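PDB 3CJY: putative thioesterase from Novosphingobium aromaticivorans, which probably hydrolyses the thioester bond of acyl-CoA substrates with a double hotdog fold, and binds calcium. Local coordinates for residues A15-T20 / A49-R54; Y34-A39 / A143-G148; L168-G173 / A178-M183; F184-P189 / L205-R210. All coordinates share one frame; numbering follows the deposited sequence.

Interaction 1. Residues A15-T20 / A49-R54. With CA (calcium ion), chain B.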
# COMPACT_ATOMS: atom_id res chain seq x y z
N ALA A 15 2.22 -23.98 6.71
CA ALA A 15 2.10 -23.13 7.89
C ALA A 15 3.36 -22.74 8.67
O ALA A 15 3.38 -21.64 9.17
CB ALA A 15 1.04 -23.67 8.86
N ARG A 16 4.38 -23.58 8.83
CA ARG A 16 5.55 -23.14 9.64
C ARG A 16 6.90 -23.29 8.98
O ARG A 16 7.28 -24.38 8.56
CB ARG A 16 5.55 -23.79 11.01
CG ARG A 16 4.33 -23.45 11.83
N TYR A 17 7.62 -22.18 8.94
CA TYR A 17 8.94 -22.08 8.29
C TYR A 17 9.95 -21.34 9.15
O TYR A 17 9.59 -20.57 10.01
CB TYR A 17 8.82 -21.33 6.98
CG TYR A 17 7.83 -21.87 5.99
CD1 TYR A 17 6.48 -21.70 6.19
CD2 TYR A 17 8.26 -22.46 4.81
CE1 TYR A 17 5.56 -22.14 5.26
CE2 TYR A 17 7.33 -22.93 3.87
CZ TYR A 17 5.99 -22.75 4.10
OH TYR A 17 5.06 -23.20 3.20
N ALA A 18 11.22 -21.57 8.90
CA ALA A 18 12.28 -20.84 9.63
C ALA A 18 13.52 -20.59 8.75
O ALA A 18 13.81 -21.34 7.81
CB ALA A 18 12.66 -21.54 10.92
N ILE A 19 14.19 -19.48 9.01
CA ILE A 19 15.40 -19.11 8.28
C ILE A 19 16.32 -18.33 9.22
O ILE A 19 15.86 -17.51 10.00
CB ILE A 19 15.10 -18.26 7.02
CG1 ILE A 19 16.39 -17.99 6.22
CG2 ILE A 19 14.42 -16.96 7.44
CD1 ILE A 19 16.19 -17.54 4.76
N THR A 20 17.61 -18.62 9.18
CA THR A 20 18.60 -17.89 9.98
C THR A 20 19.09 -16.72 9.14
O THR A 20 19.41 -16.87 7.96
CB THR A 20 19.78 -18.78 10.39
OG1 THR A 20 19.28 -19.93 11.10
CG2 THR A 20 20.77 -18.00 11.27
N ALA A 49 2.91 -18.16 -0.72
CA ALA A 49 2.71 -18.82 -2.02
C ALA A 49 2.97 -20.33 -1.92
O ALA A 49 2.25 -21.16 -2.49
CB ALA A 49 3.60 -18.18 -3.07
N GLU A 50 3.95 -20.67 -1.11
CA GLU A 50 4.37 -22.08 -0.95
C GLU A 50 3.29 -22.85 -0.18
O GLU A 50 2.98 -24.02 -0.45
CB GLU A 50 5.74 -22.12 -0.25
CG GLU A 50 6.78 -23.07 -0.86
CD GLU A 50 6.74 -24.42 -0.26
OE1 GLU A 50 6.20 -24.52 0.86
OE2 GLU A 50 7.25 -25.38 -0.90
N THR A 51 2.70 -22.19 0.80
CA THR A 51 1.65 -22.82 1.61
C THR A 51 0.36 -22.91 0.83
O THR A 51 -0.28 -23.94 0.82
CB THR A 51 1.39 -22.03 2.88
OG1 THR A 51 2.57 -22.08 3.68
CG2 THR A 51 0.21 -22.59 3.66
N VAL A 52 0.00 -21.85 0.11
CA VAL A 52 -1.27 -21.83 -0.63
C VAL A 52 -1.21 -22.51 -1.99
O VAL A 52 -2.20 -23.05 -2.48
CB VAL A 52 -1.81 -20.38 -0.74
CG1 VAL A 52 -2.89 -20.31 -1.73
CG2 VAL A 52 -2.32 -19.91 0.64
N GLY A 53 -0.06 -22.45 -2.64
CA GLY A 53 0.14 -23.12 -3.91
C GLY A 53 -0.31 -22.30 -5.08
O GLY A 53 -0.68 -22.83 -6.11
N ARG A 54 -0.26 -20.98 -4.92
CA ARG A 54 -0.57 -20.10 -6.02
C ARG A 54 0.21 -18.80 -5.84
O ARG A 54 0.75 -18.53 -4.77
CB ARG A 54 -2.06 -19.87 -6.14
CG ARG A 54 -2.65 -19.23 -4.95
CD ARG A 54 -4.00 -19.84 -4.68
NE ARG A 54 -4.98 -19.55 -5.71
CZ ARG A 54 -6.22 -20.02 -5.69
NH1 ARG A 54 -6.60 -20.81 -4.69
NH2 ARG A 54 -7.07 -19.71 -6.66
CA CA B . -0.81 -26.11 1.48
O HOH W 1 -2.74 -25.24 2.36

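Interaction 2. Residues Y34-A39 / A143-G148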
# COMPACT_ATOMS: atom_id res chain seq x y z
N TYR A 34 20.68 -5.75 10.56
CA TYR A 34 19.38 -6.38 10.77
C TYR A 34 18.84 -6.80 9.42
O TYR A 34 19.27 -6.32 8.36
CB TYR A 34 18.40 -5.45 11.51
CG TYR A 34 18.40 -4.07 10.91
CD1 TYR A 34 17.56 -3.73 9.86
CD2 TYR A 34 19.30 -3.11 11.38
CE1 TYR A 34 17.61 -2.47 9.29
CE2 TYR A 34 19.35 -1.86 10.82
CZ TYR A 34 18.51 -1.56 9.77
OH TYR A 34 18.59 -0.28 9.26
N LEU A 35 17.88 -7.71 9.49
CA LEU A 35 17.20 -8.23 8.32
C LEU A 35 16.56 -7.09 7.54
O LEU A 35 15.83 -6.25 8.08
CB LEU A 35 16.15 -9.28 8.73
CG LEU A 35 15.34 -9.94 7.61
CD1 LEU A 35 16.21 -10.75 6.65
CD2 LEU A 35 14.25 -10.83 8.26
N PHE A 36 16.95 -7.07 6.27
CA PHE A 36 16.42 -6.14 5.27
C PHE A 36 14.89 -6.27 5.20
O PHE A 36 14.35 -7.35 5.08
CB PHE A 36 17.11 -6.44 3.92
CG PHE A 36 16.66 -5.59 2.77
CD1 PHE A 36 16.49 -4.23 2.90
CD2 PHE A 36 16.50 -6.18 1.53
CE1 PHE A 36 16.11 -3.45 1.80
CE2 PHE A 36 16.10 -5.42 0.43
CZ PHE A 36 15.94 -4.06 0.58
N GLY A 37 14.22 -5.12 5.26
CA GLY A 37 12.76 -5.10 5.22
C GLY A 37 12.21 -5.80 4.00
O GLY A 37 11.26 -6.58 4.11
N GLY A 38 12.81 -5.51 2.84
CA GLY A 38 12.39 -6.13 1.60
C GLY A 38 12.52 -7.63 1.61
O GLY A 38 11.74 -8.35 0.97
N ALA A 39 13.53 -8.10 2.33
CA ALA A 39 13.75 -9.56 2.46
C ALA A 39 12.65 -10.13 3.34
O ALA A 39 12.18 -11.21 3.12
CB ALA A 39 15.12 -9.88 3.07
N ALA A 143 26.73 -6.35 7.28
CA ALA A 143 25.39 -6.14 6.67
C ALA A 143 25.67 -6.02 5.19
O ALA A 143 25.96 -4.95 4.69
CB ALA A 143 24.71 -4.88 7.24
N ARG A 144 25.58 -7.16 4.49
CA ARG A 144 26.08 -7.27 3.11
C ARG A 144 25.07 -7.45 2.01
O ARG A 144 25.44 -7.82 0.89
CB ARG A 144 27.06 -8.43 3.04
CG ARG A 144 28.05 -8.45 4.22
CD ARG A 144 29.17 -9.45 4.05
NE ARG A 144 30.11 -8.99 3.04
N TYR A 145 23.81 -7.22 2.31
CA TYR A 145 22.79 -7.37 1.26
C TYR A 145 23.11 -6.48 0.06
O TYR A 145 23.07 -6.92 -1.11
CB TYR A 145 21.40 -6.98 1.78
CG TYR A 145 20.43 -6.84 0.63
CD1 TYR A 145 19.89 -7.96 -0.00
CD2 TYR A 145 20.07 -5.59 0.15
CE1 TYR A 145 19.06 -7.84 -1.10
CE2 TYR A 145 19.21 -5.47 -0.93
CZ TYR A 145 18.73 -6.60 -1.56
OH TYR A 145 17.92 -6.46 -2.64
N LEU A 146 23.39 -5.22 0.33
CA LEU A 146 23.59 -4.29 -0.79
C LEU A 146 24.77 -4.69 -1.68
O LEU A 146 24.82 -4.33 -2.88
CB LEU A 146 23.75 -2.83 -0.34
CG LEU A 146 22.48 -2.09 0.07
CD1 LEU A 146 22.86 -0.66 0.51
CD2 LEU A 146 21.40 -2.07 -1.07
N GLU A 147 25.74 -5.38 -1.10
CA GLU A 147 26.96 -5.77 -1.87
C GLU A 147 26.58 -6.70 -3.01
O GLU A 147 27.30 -6.82 -4.00
CB GLU A 147 28.01 -6.48 -0.99
CG GLU A 147 28.55 -5.65 0.13
CD GLU A 147 29.54 -6.38 1.03
OE1 GLU A 147 30.06 -7.45 0.64
OE2 GLU A 147 29.77 -5.89 2.16
N GLY A 148 25.45 -7.37 -2.85
CA GLY A 148 25.01 -8.33 -3.85
C GLY A 148 24.16 -7.73 -4.96
O GLY A 148 23.69 -8.45 -5.83

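Interaction 3. Residues L168-G173 / A178-M183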
# COMPACT_ATOMS: atom_id res chain seq x y z
N LEU A 168 18.71 -1.62 -11.07
CA LEU A 168 19.14 -2.62 -10.10
C LEU A 168 19.25 -3.99 -10.73
O LEU A 168 18.42 -4.38 -11.51
CB LEU A 168 18.15 -2.73 -8.93
CG LEU A 168 17.85 -1.44 -8.18
CD1 LEU A 168 16.72 -1.74 -7.15
CD2 LEU A 168 19.09 -0.84 -7.54
N ARG A 169 20.29 -4.71 -10.37
CA ARG A 169 20.46 -6.06 -10.89
C ARG A 169 21.12 -6.93 -9.84
O ARG A 169 22.20 -6.56 -9.29
CB ARG A 169 21.31 -6.05 -12.16
CG ARG A 169 21.39 -7.48 -12.74
CD ARG A 169 22.12 -7.54 -14.04
NE ARG A 169 23.51 -7.09 -14.01
CZ ARG A 169 24.25 -6.99 -15.12
NH1 ARG A 169 23.72 -7.33 -16.29
NH2 ARG A 169 25.51 -6.56 -15.09
N ARG A 170 20.49 -8.05 -9.55
CA ARG A 170 21.08 -9.05 -8.63
C ARG A 170 22.32 -9.66 -9.27
O ARG A 170 22.28 -10.19 -10.41
CB ARG A 170 20.10 -10.15 -8.25
CG ARG A 170 19.08 -9.68 -7.24
CD ARG A 170 18.05 -10.65 -6.98
NE ARG A 170 18.60 -11.82 -6.38
CZ ARG A 170 17.88 -12.66 -5.64
NH1 ARG A 170 16.60 -12.40 -5.41
NH2 ARG A 170 18.45 -13.72 -5.10
N LYS A 171 23.42 -9.61 -8.53
CA LYS A 171 24.67 -10.18 -9.03
C LYS A 171 24.58 -11.71 -9.14
O LYS A 171 25.35 -12.31 -9.86
CB LYS A 171 25.85 -9.76 -8.14
CG LYS A 171 26.21 -8.24 -8.29
CD LYS A 171 27.36 -7.81 -7.37
CE LYS A 171 27.46 -6.30 -7.25
NZ LYS A 171 28.65 -5.95 -6.39
N ASP A 172 23.66 -12.30 -8.40
CA ASP A 172 23.50 -13.76 -8.41
C ASP A 172 22.64 -14.28 -9.57
O ASP A 172 22.40 -15.49 -9.69
CB ASP A 172 23.01 -14.28 -7.06
CG ASP A 172 21.61 -13.86 -6.74
OD1 ASP A 172 20.92 -13.25 -7.59
OD2 ASP A 172 21.19 -14.15 -5.61
N GLY A 173 22.20 -13.37 -10.42
CA GLY A 173 21.45 -13.70 -11.64
C GLY A 173 20.06 -14.30 -11.46
O GLY A 173 19.52 -14.89 -12.41
N ALA A 178 8.83 -12.72 -7.49
CA ALA A 178 8.14 -11.98 -6.42
C ALA A 178 9.13 -11.56 -5.31
O ALA A 178 9.10 -10.40 -4.82
CB ALA A 178 7.01 -12.78 -5.89
N ALA A 179 10.05 -12.47 -4.99
CA ALA A 179 11.07 -12.24 -3.94
C ALA A 179 11.97 -11.07 -4.34
O ALA A 179 12.16 -10.10 -3.57
CB ALA A 179 11.88 -13.47 -3.67
N SER A 180 12.46 -11.12 -5.56
CA SER A 180 13.33 -10.06 -6.07
C SER A 180 12.62 -8.72 -6.09
O SER A 180 13.17 -7.72 -5.71
CB SER A 180 13.88 -10.37 -7.48
OG SER A 180 14.77 -11.48 -7.41
N LEU A 181 11.38 -8.71 -6.57
CA LEU A 181 10.59 -7.47 -6.64
C LEU A 181 10.32 -6.88 -5.21
O LEU A 181 10.45 -5.69 -4.97
CB LEU A 181 9.29 -7.74 -7.42
CG LEU A 181 9.48 -8.10 -8.91
CD1 LEU A 181 8.18 -8.62 -9.50
CD2 LEU A 181 10.07 -6.89 -9.69
N ALA A 182 10.01 -7.76 -4.25
CA ALA A 182 9.78 -7.32 -2.90
C ALA A 182 11.05 -6.65 -2.37
O ALA A 182 11.01 -5.65 -1.68
CB ALA A 182 9.37 -8.51 -1.99
N MSE A 183 12.20 -7.22 -2.69
CA MSE A 183 13.47 -6.69 -2.18
C MSE A 183 13.75 -5.32 -2.83
O MSE A 183 14.12 -4.37 -2.16
CB MSE A 183 14.58 -7.73 -2.37
CG MSE A 183 14.51 -8.73 -1.22
SE MSE A 183 15.80 -10.20 -1.28
CE MSE A 183 14.97 -11.11 -2.49

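Interaction 4. Residues F184-P189 / L205-R210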
# COMPACT_ATOMS: atom_id res chain seq x y z
N PHE A 184 13.57 -5.23 -4.15
CA PHE A 184 13.84 -3.98 -4.85
C PHE A 184 12.88 -2.85 -4.48
O PHE A 184 13.23 -1.65 -4.53
CB PHE A 184 13.85 -4.20 -6.37
CG PHE A 184 15.03 -5.01 -6.87
CD1 PHE A 184 16.20 -5.12 -6.13
CD2 PHE A 184 15.02 -5.53 -8.16
CE1 PHE A 184 17.34 -5.76 -6.68
CE2 PHE A 184 16.13 -6.21 -8.69
CZ PHE A 184 17.28 -6.34 -7.91
N ALA A 185 11.65 -3.22 -4.14
CA ALA A 185 10.63 -2.28 -3.69
C ALA A 185 11.08 -1.57 -2.40
O ALA A 185 10.74 -0.43 -2.16
CB ALA A 185 9.24 -2.99 -3.42
N ASP A 186 11.87 -2.27 -1.58
CA ASP A 186 12.35 -1.70 -0.31
C ASP A 186 13.64 -0.89 -0.43
O ASP A 186 14.38 -0.70 0.55
CB ASP A 186 12.45 -2.76 0.75
CG ASP A 186 12.53 -2.18 2.18
OD1 ASP A 186 11.82 -1.22 2.49
OD2 ASP A 186 13.33 -2.70 3.00
N PHE A 187 13.88 -0.34 -1.61
CA PHE A 187 14.93 0.64 -1.82
C PHE A 187 14.42 2.09 -1.56
O PHE A 187 15.15 3.06 -1.65
CB PHE A 187 15.53 0.52 -3.21
CG PHE A 187 16.65 -0.48 -3.31
CD1 PHE A 187 16.44 -1.82 -3.02
CD2 PHE A 187 17.92 -0.06 -3.74
CE1 PHE A 187 17.45 -2.74 -3.09
CE2 PHE A 187 18.95 -0.99 -3.85
CZ PHE A 187 18.70 -2.33 -3.54
N LEU A 188 13.16 2.21 -1.14
CA LEU A 188 12.60 3.55 -0.89
C LEU A 188 13.34 4.31 0.20
O LEU A 188 13.37 5.52 0.15
CB LEU A 188 11.08 3.53 -0.62
CG LEU A 188 10.24 3.54 -1.88
CD1 LEU A 188 8.80 3.15 -1.60
CD2 LEU A 188 10.32 4.93 -2.56
N PRO A 189 13.87 3.62 1.24
CA PRO A 189 14.65 4.44 2.21
C PRO A 189 15.81 5.22 1.57
O PRO A 189 16.14 6.33 1.98
CB PRO A 189 15.07 3.40 3.26
CG PRO A 189 14.00 2.34 3.18
CD PRO A 189 13.65 2.24 1.74
N LEU A 205 8.09 1.71 8.33
CA LEU A 205 7.04 1.28 9.24
C LEU A 205 6.34 0.02 8.71
O LEU A 205 5.75 -0.77 9.42
CB LEU A 205 5.96 2.37 9.39
CG LEU A 205 6.41 3.65 10.04
CD1 LEU A 205 5.16 4.51 10.19
CD2 LEU A 205 7.00 3.35 11.37
N ASP A 206 6.41 -0.11 7.41
CA ASP A 206 5.72 -1.17 6.67
C ASP A 206 6.31 -1.29 5.26
O ASP A 206 7.19 -0.53 4.86
CB ASP A 206 4.25 -0.86 6.53
CG ASP A 206 3.97 0.28 5.51
OD1 ASP A 206 4.49 1.38 5.72
OD2 ASP A 206 3.23 0.05 4.50
N ASN A 207 5.84 -2.33 4.57
CA ASN A 207 6.11 -2.59 3.16
C ASN A 207 4.79 -3.07 2.52
O ASN A 207 4.05 -3.88 3.09
CB ASN A 207 7.14 -3.71 2.89
CG ASN A 207 8.61 -3.24 2.78
OD1 ASN A 207 9.47 -4.00 2.28
ND2 ASN A 207 8.92 -2.04 3.26
N SER A 208 4.52 -2.55 1.33
CA SER A 208 3.38 -2.97 0.51
C SER A 208 3.92 -3.29 -0.86
O SER A 208 4.77 -2.56 -1.38
CB SER A 208 2.33 -1.87 0.41
OG SER A 208 1.19 -2.27 -0.37
N LEU A 209 3.42 -4.37 -1.45
CA LEU A 209 3.82 -4.81 -2.84
C LEU A 209 2.60 -5.30 -3.62
O LEU A 209 1.78 -6.08 -3.08
CB LEU A 209 4.87 -5.92 -2.79
CG LEU A 209 5.60 -6.24 -4.09
CD1 LEU A 209 6.56 -5.11 -4.47
CD2 LEU A 209 6.31 -7.60 -4.03
N ARG A 210 2.48 -4.84 -4.86
CA ARG A 210 1.41 -5.29 -5.76
C ARG A 210 2.09 -5.80 -7.03
O ARG A 210 2.69 -5.04 -7.77
CB ARG A 210 0.44 -4.13 -6.07
CG ARG A 210 -0.11 -3.55 -4.83
CD ARG A 210 -1.14 -2.45 -5.05
NE ARG A 210 -1.37 -1.83 -3.77
CZ ARG A 210 -2.11 -2.38 -2.82
NH1 ARG A 210 -2.78 -3.50 -3.10
NH2 ARG A 210 -2.23 -1.78 -1.64

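Interaction 1. Residues A15-T20 / A49-R54
A polar strand-to-helix contact lies beside the calcium site, where the ring of Tyr17 on strand 16-20 reaches the C-terminal end of helix 37-52, the helix of the N-terminal hotdog domain. CG of Tyr17 lies anti to its own carbonyl carbon (chi1 -56°), which sends the ring toward the last turn of the helix with its hydroxyl end leading. OH donates to Glu50 OE1 at 2.9 Å, using the carboxylate's anti lone pair. The ring meets OE1 at its edge, with the carboxylate standing almost perpendicular to it, the planes being 89° apart. OE1 also takes part in a salt bridge with Arg11, so one oxygen serves both the phenol and a positive charge. Thr51 OG1 lies close in the ring plane as well, 2.8 Å from Tyr17 OH, and is hydrogen-bonded to the carbonyl of Val47 one turn earlier. Ala15 comes up to the same threonine through its backbone, its N lying 3.6 Å from Thr51 OG1. Thr51 uses its two oxygens differently: while OG1 lies next to the phenol, its backbone O binds the calcium at 2.3 Å. A water at the same distance and the carboxylate of Asp14, two residues before the start of strand 16-20, share that ion, so the metal joins the parts of the chain that the phenol also links. Strand 16-20 pairs with strands 10-13 and 72-79; Tyr17 packs on Leu9 and Arg11 and on Val47 of helix 37-52, while Thr51 rests on Val77 of strand 72-79.

Interaction 2. Residues Y34-A39 / A143-G148
Phe36 and Tyr145 bring their backbones to within 7.6 Å, CA to CA, where the residue at the N-cap position of helix 37-52 faces the loop that leads through a short 3-10 segment into strand 149-153. Both side chains extend with CG anti to the backbone N (chi1 179° for Phe36 and 168° for Tyr145), and the two rings overlap between the backbones. They form an offset stack, with centroids 4.3 Å apart and planes inclined by 27°. The tilt brings one side of the phenylalanine ring closest: its CE2 lies 3.4 Å from CE2 of Tyr145, and its CD2 sits over the centre of the tyrosine ring. The other face of Phe36 is covered by its own helix start, where Gly38 N lies 3.7 Å above the plane over the ring centre. Met183 of helix 178-185 and Val27 touch both aromatic side chains, and Phe184 adds to the packing on Tyr145. No hydrogen bond crosses between the segments; the contact rests on dispersion and ring stacking in a buried setting, consistent with an apolar joint between the N-terminal and C-terminal hotdog domains.

Interaction 3. Residues L168-G173 / A178-M183
Arg170, at the end of strand 163-170, carries this contact with Ser180 and Met183 on the first turns of helix 178-185. From CB the chain runs out with CG anti to the carbonyl carbon, and CG packs against the ring of Phe184 further along the helix. CD comes next, 3.4 Å from Ser180 OG. There the chain bends (chi3 64°), turning the guanidinium back toward the strand's own turn. NE donates to Asp172 OD1 at 3.0 Å, with that oxygen 23° out of the guanidinium plane, while NH2 makes a nearly straight bond to Asp172 OD2 (2.8 Å, 177°) within that plane. This side-on, two-nitrogen salt bridge fixes the rotation of the group and leaves NH1 directed at the helix. NH1 reaches Ser180 OG at 2.9 Å, but the bond is bent and weak; the hydroxyl is held elsewhere too, by the carbonyl of Pro175. The terminal CE of Met183, a selenomethionine here, lies 3.6 Å from NH1. Asp172 OD1 gains a second donor in Ala174 N, tying the carboxylate to the chain just beyond. The pattern is that of a strand leaving the sheet through a type I turn, Arg170 to Gly173, and entering the central helix of the C-terminal hotdog domain after a short connection, with one arginine spanning turn and helix.

Interaction 4. Residues F184-P189 / L205-R210
The central helix of the C-terminal hotdog domain meets strand 203-211 where helix 178-185 gives way to helix 188-196, and Asp186 and Asn207 form the polar half of the contact. Asn207 ND2 donates to Asp186 OD1 at 3.1 Å with a fairly straight N-H (161°). The oxygen lies in the amide plane, but the amide nitrogen comes to it from above the carboxylate, whose plane is turned 67° from the amide. A second bond from ND2, to Asp206 O at 2.8 Å, anchors the amide to its own strand and so limits its rotation. Gln253 NE2 also binds OD1, and Gly38 N, at the start of helix 37-52, gives OD2 a weak bond. Such a buried Asp, Asn and Gln group recalls the polar active-site cluster of TesB-like double hotdog thioesterases, although no catalytic role is established here. CG of Asp186 stands anti to its backbone N (chi1 -163°), bringing the carboxylate up to the strand. Two residues further along the strand, Leu209 CD1 packs on Ala185 CB at 3.6 Å. Asp206 and Arg210, whose side chains leave the strand away from this contact, each form a salt bridge with the second subunit, to its Arg210 and its Asp206 respectively.

In the fold
From the N terminus, interaction 1 closes a 28-residue loop that carries the chain from strand 16-20 to the far end of helix 37-52. Interaction 2 starts within that loop, at the beginning of the same helix, and finishes more than a hundred residues later, so the two cross; it joins the N-terminal and C-terminal hotdog domains. Interactions 3 and 4 follow in series: the first closes a four-residue connection into helix 178-185, and the second a 15-residue excursion from the end of that helix to strand 203-211. Interactions 2, 3 and 4 touch one another around the two domain helices, whereas interaction 1 stands apart, its centre about 20 Å from that of interaction 2.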